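Local coordinates for 2-dehydro-3-deoxyphosphogluconate aldolase (Vibrio fischeri, PDB 3NZR), which belongs to the KDGP aldolases, a family of enzymes in the TIM-barrel class, at residues Y10-L16 and T243-L247. Numbering follows the deposited sequence.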
loop_
_atom_site.group_PDB
_atom_site.type_symbol
_atom_site.label_atom_id
_atom_site.label_comp_id
_atom_site.label_asym_id
_atom_site.label_seq_id
_atom_site.Cartn_x
_atom_site.Cartn_y
_atom_site.Cartn_z
ATOM N N TYR A 10 3.883 13.612 -25.350
ATOM C CA TYR A 10 3.786 13.818 -26.790
ATOM C C TYR A 10 2.469 13.281 -27.372
ATOM O O TYR A 10 2.170 12.107 -27.219
ATOM C CB TYR A 10 4.964 13.142 -27.503
ATOM C CG TYR A 10 4.847 13.327 -29.002
ATOM C CD1 TYR A 10 5.125 14.535 -29.580
ATOM C CD2 TYR A 10 4.378 12.303 -29.804
ATOM C CE1 TYR A 10 4.982 14.721 -30.964
ATOM C CE2 TYR A 10 4.202 12.464 -31.205
ATOM C CZ TYR A 10 4.501 13.676 -31.765
ATOM O OH TYR A 10 4.346 13.848 -33.126
ATOM N N LYS A 11 1.641 14.134 -27.977
ATOM C CA LYS A 11 0.338 13.702 -28.547
ATOM C C LYS A 11 -0.523 13.088 -27.423
ATOM O O LYS A 11 -1.341 12.185 -27.662
ATOM C CB LYS A 11 0.506 12.674 -29.685
ATOM C CG LYS A 11 0.431 13.124 -31.179
ATOM C CD LYS A 11 0.778 14.576 -31.419
ATOM C CE LYS A 11 1.214 14.852 -32.885
ATOM N NZ LYS A 11 0.748 16.152 -33.435
ATOM N N ASN A 12 -0.294 13.563 -26.206
ATOM C CA ASN A 12 -0.966 13.057 -25.022
ATOM C C ASN A 12 -0.866 11.542 -24.840
ATOM O O ASN A 12 -1.792 10.936 -24.293
ATOM C CB ASN A 12 -2.439 13.517 -25.070
ATOM C CG ASN A 12 -2.568 14.998 -25.185
ATOM O OD1 ASN A 12 -3.090 15.508 -26.166
ATOM N ND2 ASN A 12 -2.060 15.702 -24.200
ATOM N N ARG A 13 0.239 10.936 -25.322
ATOM C CA ARG A 13 0.362 9.506 -25.417
ATOM C C ARG A 13 1.677 8.931 -24.819
ATOM O O ARG A 13 1.650 7.904 -24.129
ATOM C CB ARG A 13 0.263 9.065 -26.862
ATOM C CG ARG A 13 -0.148 7.566 -27.108
ATOM C CD ARG A 13 -1.678 7.223 -27.061
ATOM N NE ARG A 13 -1.831 5.768 -26.894
ATOM C CZ ARG A 13 -2.052 4.882 -27.878
ATOM N NH1 ARG A 13 -2.168 3.608 -27.578
ATOM N NH2 ARG A 13 -2.189 5.237 -29.155
ATOM N N VAL A 14 2.813 9.490 -25.194
ATOM C CA VAL A 14 4.139 8.926 -24.823
ATOM C C VAL A 14 4.996 10.038 -24.194
ATOM O O VAL A 14 5.153 11.098 -24.752
ATOM C CB VAL A 14 4.838 8.364 -26.061
ATOM C CG1 VAL A 14 6.270 7.788 -25.725
ATOM C CG2 VAL A 14 3.954 7.352 -26.770
ATOM N N CYS A 15 5.560 9.775 -23.029
ATOM C CA CYS A 15 6.613 10.601 -22.464
ATOM C C CYS A 15 7.860 9.702 -22.128
ATOM O O CYS A 15 7.754 8.684 -21.420
ATOM C CB CYS A 15 6.081 11.211 -21.213
ATOM S SG CYS A 15 7.142 12.411 -20.488
ATOM N N LEU A 16 9.011 10.027 -22.692
ATOM C CA LEU A 16 10.257 9.272 -22.487
ATOM C C LEU A 16 10.804 9.465 -21.033
ATOM O O LEU A 16 10.619 10.511 -20.402
ATOM C CB LEU A 16 11.330 9.793 -23.448
ATOM C CG LEU A 16 10.974 9.801 -24.912
ATOM C CD1 LEU A 16 12.080 10.476 -25.750
ATOM C CD2 LEU A 16 10.623 8.390 -25.433
ATOM N N THR A 243 9.220 8.062 -31.932
ATOM C CA THR A 243 7.917 8.174 -31.309
ATOM C C THR A 243 6.928 8.926 -32.266
ATOM O O THR A 243 5.786 8.508 -32.456
ATOM C CB THR A 243 8.071 8.852 -29.940
ATOM O OG1 THR A 243 8.956 8.038 -29.118
ATOM C CG2 THR A 243 6.705 9.080 -29.242
ATOM N N LYS A 244 7.414 9.951 -32.957
ATOM C CA LYS A 244 6.535 10.734 -33.850
ATOM C C LYS A 244 6.086 9.869 -35.005
ATOM O O LYS A 244 4.887 9.897 -35.370
ATOM C CB LYS A 244 7.261 11.960 -34.395
ATOM C CG LYS A 244 7.677 12.909 -33.336
ATOM C CD LYS A 244 8.272 14.192 -33.904
ATOM C CE LYS A 244 8.541 15.205 -32.791
ATOM N NZ LYS A 244 9.159 16.462 -33.327
ATOM N N LYS A 245 7.027 9.088 -35.533
ATOM C CA LYS A 245 6.749 8.103 -36.570
ATOM C C LYS A 245 5.815 6.967 -36.147
ATOM O O LYS A 245 5.097 6.433 -36.992
ATOM C CB LYS A 245 8.035 7.509 -37.100
ATOM C CG LYS A 245 7.829 6.478 -38.201
ATOM C CD LYS A 245 9.139 6.106 -38.875
ATOM C CE LYS A 245 8.940 4.932 -39.855
ATOM N NZ LYS A 245 10.191 4.145 -40.133
ATOM N N LEU A 246 5.836 6.586 -34.863
ATOM C CA LEU A 246 4.981 5.512 -34.360
ATOM C C LEU A 246 3.541 5.993 -34.335
ATOM O O LEU A 246 2.642 5.254 -34.624
ATOM C CB LEU A 246 5.364 5.084 -32.918
ATOM C CG LEU A 246 6.531 4.126 -32.704
ATOM C CD1 LEU A 246 6.879 4.096 -31.198
ATOM C CD2 LEU A 246 6.223 2.730 -33.241
ATOM N N LEU A 247 3.344 7.241 -33.961
ATOM C CA LEU A 247 1.996 7.763 -33.819
ATOM C C LEU A 247 1.479 8.450 -35.080
ATOM O O LEU A 247 0.336 8.822 -35.102
ATOM C CB LEU A 247 1.912 8.733 -32.644
ATOM C CG LEU A 247 2.498 8.148 -31.366
ATOM C CD1 LEU A 247 2.478 9.162 -30.270
ATOM C CD2 LEU A 247 1.706 6.903 -31.018
#
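In this TIM-barrel relative the C-terminal helix 233-247 packs its last turn against the turn that leads into the first barrel strand, 16-19, so the two ends of the fold meet here. Residues 10-14 form a tight hairpin-like turn with a classic beta bulge, R13 and V14 both facing Y10; the backbone hydrogen bonds Y10 N to V14 O and R13 N to Y10 O (both 2.9 Å) hold it. K11 and N12 at its exposed tip are polar and have positive phi; asparagine is among the non-glycine residues that best tolerate such left-handed angles.

The CA-to-CB bond of Y10 points toward the helix, and the t rotamer lays the ring beside T243, K244 and L247. A large aromatic fits this half-open site: Y10 CD2 touches T243 CG2 (4.0 Å), and Y10 OH lies 3.5 Å from K244 CG. The stretched chain of K244 carries NZ on to a salt bridge with E34.

V14 is buried, its CB 3.8 Å from T243 CG2. Threonine serves well there: its m rotamer gives the methyl to V14 and Y10 while OG1 is hydrogen-bonded with the Y200 hydroxyl and the L239 carbonyl. R13 offers its CB to L247 and sends its guanidinium to the V212 carbonyl. L247, chi1 m and chi2 t, reaches into the turn: its CD1 lies 3.7 Å from Y10 CD2 at the ring edge and 4.2 Å from V14 CG2.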